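Local coordinates for protein alpha,alpha-trehalose-phosphate synthase (UDP-forming) (Burkholderia multivorans, PDB 5UOF) that belongs to glycosyltransferase family 20, whose members have the GT-B fold of two Rossmann-like domains, at residues 173-187 with 202-214. Numbering follows the deposited sequence.
Sequences LRLVPPHDELVKFMC and AFTDYIERRGIGT
Two helices of the N-terminal Rossmann-like domain of this GT-B glycosyltransferase, 179-186 and 197-209, pack crosswise here: the axes of segments 179-186 and 202-209 run at 109° and come no nearer than 11.5 Å, a gap bridged by large side chains. Tyr206 is the knob, set among Leu173, His179, Asp180 and Val183. The Tyr206 chi1 of -172° swings the ring away from the backbone N and across to helix 179-186. Val183 CG2 lies over one face of the Tyr206 ring, 3.8 Å from its centroid and 20° off the normal, a CH-pi contact; the opposite face carries Arg210 CD, so the ring is sandwiched. Tyr206 OH meets His179 ND1 at 2.6 Å near the imidazole plane, a hydrogen bond in which either partner could donate. A water hydrogen-bonded to Tyr206 OH donates to Asp180 OD1 and accepts from Arg210 NH2, extending this polar end. Arg174 CG lies over the centre of one face of the His179 imidazole, while the Arg174 guanidinium forms a salt bridge with Glu397 of the second subunit, tying the contact to the dimer interface. Farther along helix 179-186, Val183 CG1 presses on Ile207 CD1 at 3.5 Å, tighter than usual for carbons. Phe203, which also meets Phe194, closes the apolar end in a Met-aromatic contact: Met186, bent at chi3, brings CE to 3.7 Å from Phe203 CE1, its SD lying obliquely 4.9 Å from the Phe203 ring centroid.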
ATOM      1  N   LEU A 173       0.054   4.662  -5.213  1.00 13.08           N
ATOM      2  CA  LEU A 173      -0.746   5.416  -6.182  1.00 10.21           C
ATOM      3  C   LEU A 173      -0.833   4.703  -7.528  1.00 13.98           C
ATOM      4  O   LEU A 173      -1.868   4.778  -8.210  1.00 11.97           O
ATOM      5  CB  LEU A 173      -0.159   6.812  -6.392  1.00 12.34           C
ATOM      6  CG  LEU A 173      -0.959   7.699  -7.363  1.00 14.07           C
ATOM      7  CD1 LEU A 173      -2.327   8.069  -6.774  1.00 16.30           C
ATOM      8  CD2 LEU A 173      -0.194   8.944  -7.774  1.00 12.88           C
ATOM      9  N   ARG A 174       0.241   4.012  -7.934  1.00 13.51           N
ATOM     10  CA  ARG A 174       0.261   3.339  -9.231  1.00 13.36           C
ATOM     11  C   ARG A 174      -0.724   2.180  -9.318  1.00 11.85           C
ATOM     12  O   ARG A 174      -0.931   1.649 -10.415  1.00 15.12           O
ATOM     13  CB  ARG A 174       1.683   2.866  -9.541  1.00 12.94           C
ATOM     14  CG  ARG A 174       2.617   4.017  -9.874  1.00 14.84           C
ATOM     15  CD  ARG A 174       4.097   3.626  -9.896  1.00 22.53           C
ATOM     16  NE  ARG A 174       4.376   2.507 -10.793  1.00 25.57           N
ATOM     17  CZ  ARG A 174       5.056   1.421 -10.440  1.00 32.01           C
ATOM     18  NH1 ARG A 174       5.544   1.309  -9.209  1.00 29.33           N
ATOM     19  NH2 ARG A 174       5.263   0.452 -11.321  1.00 27.24           N
ATOM     20  N   LEU A 175      -1.349   1.790  -8.208  1.00 14.62           N
ATOM     21  CA  LEU A 175      -2.439   0.827  -8.279  1.00 14.88           C
ATOM     22  C   LEU A 175      -3.662   1.402  -8.980  1.00 16.45           C
ATOM     23  O   LEU A 175      -4.521   0.637  -9.424  1.00 19.26           O
ATOM     24  CB  LEU A 175      -2.810   0.352  -6.878  1.00 19.36           C
ATOM     25  CG  LEU A 175      -1.616  -0.303  -6.168  1.00 19.63           C
ATOM     26  CD1 LEU A 175      -1.990  -0.720  -4.755  1.00 21.55           C
ATOM     27  CD2 LEU A 175      -1.104  -1.469  -6.957  1.00 17.99           C
ATOM     28  N   VAL A 176      -3.769   2.724  -9.066  1.00 11.55           N
ATOM     29  CA  VAL A 176      -4.793   3.379  -9.883  1.00 13.82           C
ATOM     30  C   VAL A 176      -4.269   3.438 -11.314  1.00 13.00           C
ATOM     31  O   VAL A 176      -3.308   4.169 -11.571  1.00 12.39           O
ATOM     32  CB  VAL A 176      -5.100   4.798  -9.370  1.00 10.15           C
ATOM     33  CG1 VAL A 176      -6.145   5.460 -10.259  1.00 10.45           C
ATOM     34  CG2 VAL A 176      -5.568   4.784  -7.918  1.00 14.33           C
ATOM     35  N   PRO A 177      -4.837   2.710 -12.273  1.00 11.46           N
ATOM     36  CA  PRO A 177      -4.205   2.633 -13.607  1.00 12.40           C
ATOM     37  C   PRO A 177      -3.999   4.002 -14.247  1.00 12.36           C
ATOM     38  O   PRO A 177      -2.933   4.242 -14.834  1.00 14.69           O
ATOM     39  CB  PRO A 177      -5.173   1.742 -14.407  1.00 12.96           C
ATOM     40  CG  PRO A 177      -5.727   0.796 -13.333  1.00 14.30           C
ATOM     41  CD  PRO A 177      -5.907   1.707 -12.109  1.00 11.52           C
ATOM     42  N   PRO A 178      -4.958   4.966 -14.146  1.00 12.22           N
ATOM     43  CA  PRO A 178      -4.683   6.292 -14.741  1.00 12.09           C
ATOM     44  C   PRO A 178      -3.945   7.275 -13.825  1.00 13.54           C
ATOM     45  O   PRO A 178      -4.149   8.493 -13.914  1.00 16.87           O
ATOM     46  CB  PRO A 178      -6.086   6.806 -15.092  1.00 14.58           C
ATOM     47  CG  PRO A 178      -6.955   6.223 -14.013  1.00 11.91           C
ATOM     48  CD  PRO A 178      -6.386   4.832 -13.780  1.00 14.94           C
ATOM     49  N   HIS A 179      -3.022   6.769 -13.002  1.00 11.36           N
ATOM     50  CA  HIS A 179      -2.333   7.618 -12.026  1.00 13.14           C
ATOM     51  C   HIS A 179      -1.608   8.784 -12.691  1.00 12.64           C
ATOM     52  O   HIS A 179      -1.622   9.904 -12.170  1.00 16.06           O
ATOM     53  CB  HIS A 179      -1.348   6.779 -11.206  1.00 10.85           C
ATOM     54  CG  HIS A 179      -0.375   5.998 -12.034  1.00 11.36           C
ATOM     55  ND1 HIS A 179       0.844   6.504 -12.436  1.00 13.29           N
ATOM     56  CD2 HIS A 179      -0.436   4.735 -12.515  1.00 12.66           C
ATOM     57  CE1 HIS A 179       1.486   5.587 -13.139  1.00 14.96           C
ATOM     58  NE2 HIS A 179       0.735   4.501 -13.194  1.00 14.56           N
ATOM     59  N   ASP A 180      -0.952   8.544 -13.831  1.00 12.13           N
ATOM     60  CA  ASP A 180      -0.239   9.633 -14.496  1.00 17.88           C
ATOM     61  C   ASP A 180      -1.190  10.752 -14.902  1.00 16.89           C
ATOM     62  O   ASP A 180      -0.878  11.937 -14.729  1.00 16.27           O
ATOM     63  CB  ASP A 180       0.521   9.122 -15.722  1.00 17.16           C
ATOM     64  CG  ASP A 180       1.212  10.248 -16.488  1.00 24.36           C
ATOM     65  OD1 ASP A 180       2.268  10.727 -16.020  1.00 23.66           O
ATOM     66  OD2 ASP A 180       0.693  10.670 -17.550  1.00 25.15           O
ATOM     67  N   GLU A 181      -2.362  10.399 -15.435  1.00 17.21           N
ATOM     68  CA  GLU A 181      -3.319  11.426 -15.841  1.00 17.45           C
ATOM     69  C   GLU A 181      -3.902  12.153 -14.632  1.00 20.70           C
ATOM     70  O   GLU A 181      -4.155  13.365 -14.694  1.00 20.02           O
ATOM     71  CB  GLU A 181      -4.425  10.793 -16.680  1.00 20.67           C
ATOM     72  CG  GLU A 181      -5.373  11.803 -17.312  1.00 25.28           C
ATOM     73  CD  GLU A 181      -6.274  11.181 -18.358  1.00 28.42           C
ATOM     74  OE1 GLU A 181      -6.414  11.771 -19.452  1.00 33.36           O
ATOM     75  OE2 GLU A 181      -6.843  10.108 -18.087  1.00 20.37           O
ATOM     76  N   LEU A 182      -4.137  11.431 -13.530  1.00 15.49           N
ATOM     77  CA  LEU A 182      -4.630  12.088 -12.322  1.00 15.20           C
ATOM     78  C   LEU A 182      -3.637  13.123 -11.824  1.00 17.56           C
ATOM     79  O   LEU A 182      -4.028  14.222 -11.404  1.00 14.66           O
ATOM     80  CB  LEU A 182      -4.913  11.065 -11.229  1.00 19.00           C
ATOM     81  CG  LEU A 182      -6.057  10.095 -11.529  1.00 26.20           C
ATOM     82  CD1 LEU A 182      -6.193   9.112 -10.412  1.00 26.01           C
ATOM     83  CD2 LEU A 182      -7.361  10.841 -11.733  1.00 20.34           C
ATOM     84  N   VAL A 183      -2.345  12.789 -11.847  1.00 16.47           N
ATOM     85  CA  VAL A 183      -1.347  13.741 -11.376  1.00 18.56           C
ATOM     86  C   VAL A 183      -1.262  14.937 -12.323  1.00 16.18           C
ATOM     87  O   VAL A 183      -1.111  16.082 -11.879  1.00 15.61           O
ATOM     88  CB  VAL A 183       0.007  13.035 -11.180  1.00 15.31           C
ATOM     89  CG1 VAL A 183       1.117  14.049 -11.012  1.00 16.06           C
ATOM     90  CG2 VAL A 183      -0.054  12.099  -9.957  1.00 14.07           C
ATOM     91  N   LYS A 184      -1.402  14.703 -13.635  1.00 16.80           N
ATOM     92  CA  LYS A 184      -1.527  15.826 -14.565  1.00 17.03           C
ATOM     93  C   LYS A 184      -2.703  16.729 -14.192  1.00 20.27           C
ATOM     94  O   LYS A 184      -2.575  17.960 -14.197  1.00 20.10           O
ATOM     95  CB  LYS A 184      -1.679  15.323 -16.001  1.00 18.76           C
ATOM     96  CG  LYS A 184      -1.805  16.461 -17.023  1.00 19.53           C
ATOM     97  CD  LYS A 184      -1.991  15.934 -18.453  1.00 26.14           C
ATOM     98  CE  LYS A 184      -3.306  15.189 -18.594  1.00 31.74           C
ATOM     99  NZ  LYS A 184      -3.572  14.754 -19.994  1.00 38.65           N
ATOM    100  N   PHE A 185      -3.859  16.137 -13.872  1.00 19.38           N
ATOM    101  CA  PHE A 185      -5.006  16.931 -13.429  1.00 16.93           C
ATOM    102  C   PHE A 185      -4.661  17.769 -12.207  1.00 17.15           C
ATOM    103  O   PHE A 185      -5.044  18.948 -12.113  1.00 19.11           O
ATOM    104  CB  PHE A 185      -6.184  16.021 -13.098  1.00 19.71           C
ATOM    105  CG  PHE A 185      -6.747  15.288 -14.281  1.00 20.80           C
ATOM    106  CD1 PHE A 185      -6.558  15.754 -15.573  1.00 24.65           C
ATOM    107  CD2 PHE A 185      -7.501  14.141 -14.086  1.00 20.46           C
ATOM    108  CE1 PHE A 185      -7.094  15.075 -16.655  1.00 27.29           C
ATOM    109  CE2 PHE A 185      -8.036  13.455 -15.163  1.00 17.91           C
ATOM    110  CZ  PHE A 185      -7.834  13.922 -16.446  1.00 20.31           C
ATOM    111  N   MET A 186      -3.939  17.178 -11.260  1.00 16.37           N
ATOM    112  CA  MET A 186      -3.589  17.886 -10.039  1.00 14.46           C
ATOM    113  C   MET A 186      -2.659  19.047 -10.322  1.00 15.22           C
ATOM    114  O   MET A 186      -2.687  20.048  -9.598  1.00 18.87           O
ATOM    115  CB  MET A 186      -2.966  16.908  -9.049  1.00 14.08           C
ATOM    116  CG  MET A 186      -3.988  15.886  -8.604  1.00 14.14           C
ATOM    117  SD  MET A 186      -3.381  14.626  -7.492  1.00 18.49           S
ATOM    118  CE  MET A 186      -3.041  15.606  -6.015  1.00 19.58           C
ATOM    119  N   CYS A 187      -1.851  18.950 -11.369  1.00 14.73           N
ATOM    120  CA  CYS A 187      -1.000  20.072 -11.743  1.00 16.28           C
ATOM    121  C   CYS A 187      -1.741  21.165 -12.504  1.00 19.21           C
ATOM    122  O   CYS A 187      -1.122  22.178 -12.829  1.00 20.49           O
ATOM    123  CB  CYS A 187       0.190  19.583 -12.570  1.00 16.54           C
ATOM    124  SG  CYS A 187       1.279  18.518 -11.606  1.00 18.21           S
ATOM    125  N   ALA A 202       4.365  12.708  -0.605  1.00 13.84           N
ATOM    126  CA  ALA A 202       4.015  11.630  -1.529  1.00 11.57           C
ATOM    127  C   ALA A 202       3.770  12.171  -2.931  1.00 12.15           C
ATOM    128  O   ALA A 202       4.225  11.588  -3.926  1.00 13.35           O
ATOM    129  CB  ALA A 202       2.777  10.883  -1.026  1.00 10.68           C
ATOM    130  N   PHE A 203       3.040  13.284  -3.029  1.00 11.65           N
ATOM    131  CA  PHE A 203       2.793  13.907  -4.324  1.00 14.30           C
ATOM    132  C   PHE A 203       4.095  14.412  -4.934  1.00 14.65           C
ATOM    133  O   PHE A 203       4.375  14.179  -6.116  1.00 16.75           O
ATOM    134  CB  PHE A 203       1.781  15.039  -4.146  1.00 12.81           C
ATOM    135  CG  PHE A 203       1.437  15.765  -5.414  1.00 16.87           C
ATOM    136  CD1 PHE A 203       0.609  15.180  -6.362  1.00 14.34           C
ATOM    137  CD2 PHE A 203       1.914  17.050  -5.648  1.00 16.79           C
ATOM    138  CE1 PHE A 203       0.282  15.854  -7.536  1.00 17.66           C
ATOM    139  CE2 PHE A 203       1.587  17.731  -6.820  1.00 18.87           C
ATOM    140  CZ  PHE A 203       0.770  17.129  -7.764  1.00 18.82           C
ATOM    141  N   THR A 204       4.908  15.101  -4.128  1.00 13.37           N
ATOM    142  CA  THR A 204       6.194  15.604  -4.600  1.00 13.47           C
ATOM    143  C   THR A 204       7.091  14.465  -5.068  1.00 17.98           C
ATOM    144  O   THR A 204       7.758  14.575  -6.105  1.00 16.58           O
ATOM    145  CB  THR A 204       6.870  16.409  -3.485  1.00 17.08           C
ATOM    146  OG1 THR A 204       6.022  17.507  -3.126  1.00 20.17           O
ATOM    147  CG2 THR A 204       8.195  16.961  -3.951  1.00 20.05           C
ATOM    148  N   ASP A 205       7.110  13.360  -4.317  1.00 14.77           N
ATOM    149  CA  ASP A 205       7.890  12.192  -4.714  1.00 14.20           C
ATOM    150  C   ASP A 205       7.478  11.693  -6.091  1.00 14.19           C
ATOM    151  O   ASP A 205       8.333  11.347  -6.911  1.00 16.03           O
ATOM    152  CB  ASP A 205       7.723  11.063  -3.696  1.00 14.61           C
ATOM    153  CG  ASP A 205       8.566  11.262  -2.445  1.00 19.88           C
ATOM    154  OD1 ASP A 205       9.424  12.168  -2.423  1.00 17.63           O
ATOM    155  OD2 ASP A 205       8.365  10.492  -1.481  1.00 17.63           O
ATOM    156  N   TYR A 206       6.172  11.620  -6.349  1.00 14.36           N
ATOM    157  CA  TYR A 206       5.713  11.176  -7.661  1.00 13.53           C
ATOM    158  C   TYR A 206       6.271  12.075  -8.754  1.00 15.27           C
ATOM    159  O   TYR A 206       6.828  11.595  -9.748  1.00 15.87           O
ATOM    160  CB  TYR A 206       4.180  11.152  -7.712  1.00 13.55           C
ATOM    161  CG  TYR A 206       3.619  10.524  -8.985  1.00 13.53           C
ATOM    162  CD1 TYR A 206       3.514  11.257 -10.164  1.00 16.60           C
ATOM    163  CD2 TYR A 206       3.174   9.205  -8.997  1.00 13.38           C
ATOM    164  CE1 TYR A 206       2.999  10.684 -11.316  1.00 18.85           C
ATOM    165  CE2 TYR A 206       2.664   8.626 -10.152  1.00 13.81           C
ATOM    166  CZ  TYR A 206       2.580   9.374 -11.306  1.00 14.38           C
ATOM    167  OH  TYR A 206       2.077   8.809 -12.455  1.00 14.89           O
ATOM    168  N   ILE A 207       6.141  13.393  -8.571  1.00 14.60           N
ATOM    169  CA  ILE A 207       6.565  14.351  -9.593  1.00 15.03           C
ATOM    170  C   ILE A 207       8.070  14.257  -9.826  1.00 20.13           C
ATOM    171  O   ILE A 207       8.538  14.174 -10.968  1.00 19.09           O
ATOM    172  CB  ILE A 207       6.160  15.779  -9.177  1.00 17.67           C
ATOM    173  CG1 ILE A 207       4.637  15.912  -9.083  1.00 22.15           C
ATOM    174  CG2 ILE A 207       6.773  16.810 -10.123  1.00 21.89           C
ATOM    175  CD1 ILE A 207       3.960  15.945 -10.404  1.00 28.27           C
ATOM    176  N   GLU A 208       8.850  14.272  -8.740  1.00 15.41           N
ATOM    177  CA  GLU A 208      10.306  14.351  -8.868  1.00 16.61           C
ATOM    178  C   GLU A 208      10.902  13.029  -9.335  1.00 20.54           C
ATOM    179  O   GLU A 208      11.678  12.989 -10.298  1.00 22.22           O
ATOM    180  CB  GLU A 208      10.924  14.769  -7.530  1.00 20.15           C
ATOM    181  CG  GLU A 208      10.647  16.217  -7.183  1.00 23.75           C
ATOM    182  CD  GLU A 208      11.229  16.615  -5.841  1.00 32.81           C
ATOM    183  OE1 GLU A 208      11.227  15.781  -4.911  1.00 30.29           O
ATOM    184  OE2 GLU A 208      11.693  17.765  -5.722  1.00 39.46           O
ATOM    185  N   ARG A 209      10.548  11.933  -8.667  1.00 20.06           N
ATOM    186  CA  ARG A 209      11.221  10.670  -8.935  1.00 20.98           C
ATOM    187  C   ARG A 209      10.791  10.045 -10.249  1.00 22.37           C
ATOM    188  O   ARG A 209      11.529   9.226 -10.801  1.00 20.93           O
ATOM    189  CB  ARG A 209      10.982   9.708  -7.775  1.00 17.69           C
ATOM    190  CG  ARG A 209      11.609  10.242  -6.505  1.00 16.30           C
ATOM    191  CD  ARG A 209      11.328   9.383  -5.314  1.00 17.68           C
ATOM    192  NE  ARG A 209      12.207   9.756  -4.211  1.00 18.63           N
ATOM    193  CZ  ARG A 209      12.235   9.113  -3.053  1.00 15.79           C
ATOM    194  NH1 ARG A 209      11.437   8.077  -2.869  1.00 14.84           N
ATOM    195  NH2 ARG A 209      13.076   9.497  -2.096  1.00 21.72           N
ATOM    196  N   ARG A 210       9.630  10.411 -10.774  1.00 16.55           N
ATOM    197  CA  ARG A 210       9.216   9.911 -12.074  1.00 18.45           C
ATOM    198  C   ARG A 210       9.567  10.864 -13.210  1.00 26.97           C
ATOM    199  O   ARG A 210       9.144  10.635 -14.348  1.00 27.34           O
ATOM    200  CB  ARG A 210       7.722   9.607 -12.058  1.00 17.81           C
ATOM    201  CG  ARG A 210       7.377   8.526 -11.081  1.00 22.25           C
ATOM    202  CD  ARG A 210       5.913   8.280 -11.055  1.00 20.09           C
ATOM    203  NE  ARG A 210       5.417   7.869 -12.361  1.00 29.25           N
ATOM    204  CZ  ARG A 210       5.448   6.620 -12.813  1.00 36.00           C
ATOM    205  NH1 ARG A 210       5.967   5.657 -12.059  1.00 35.50           N
ATOM    206  NH2 ARG A 210       4.966   6.338 -14.021  1.00 31.83           N
ATOM    207  N   GLY A 211      10.346  11.908 -12.933  1.00 26.33           N
ATOM    208  CA  GLY A 211      10.807  12.793 -13.985  1.00 28.15           C
ATOM    209  C   GLY A 211       9.740  13.684 -14.573  1.00 29.33           C
ATOM    210  O   GLY A 211       9.892  14.163 -15.698  1.00 31.56           O
ATOM    211  N   ILE A 212       8.657  13.922 -13.841  1.00 22.92           N
ATOM    212  CA  ILE A 212       7.580  14.766 -14.348  1.00 25.43           C
ATOM    213  C   ILE A 212       7.895  16.242 -14.153  1.00 23.64           C
ATOM    214  O   ILE A 212       7.549  17.081 -14.994  1.00 27.27           O
ATOM    215  CB  ILE A 212       6.266  14.361 -13.667  1.00 27.58           C
ATOM    216  CG1 ILE A 212       5.917  12.951 -14.115  1.00 33.21           C
ATOM    217  CG2 ILE A 212       5.132  15.346 -13.982  1.00 28.82           C
ATOM    218  CD1 ILE A 212       4.896  12.350 -13.297  1.00 35.67           C
ATOM    219  N   GLY A 213       8.564  16.582 -13.062  1.00 24.25           N
ATOM    220  CA  GLY A 213       8.837  17.973 -12.793  1.00 26.69           C
ATOM    221  C   GLY A 213       9.867  18.122 -11.701  1.00 30.24           C
ATOM    222  O   GLY A 213      10.420  17.143 -11.194  1.00 25.20           O
ATOM    223  N   THR A 214      10.109  19.377 -11.341  1.00 27.55           N
ATOM    224  CA  THR A 214      11.193  19.735 -10.444  1.00 30.90           C
ATOM    225  C   THR A 214      10.685  20.726  -9.413  1.00 35.44           C
ATOM    226  O   THR A 214       9.760  21.500  -9.673  1.00 39.30           O
ATOM    227  CB  THR A 214      12.365  20.361 -11.214  1.00 30.46           C
ATOM    228  OG1 THR A 214      11.877  21.459 -11.990  1.00 36.11           O
ATOM    229  CG2 THR A 214      13.006  19.345 -12.145  1.00 33.69           C
TER
HETATM  230  O   HOH W   1       4.087   8.980 -14.823  1.00 35.16           O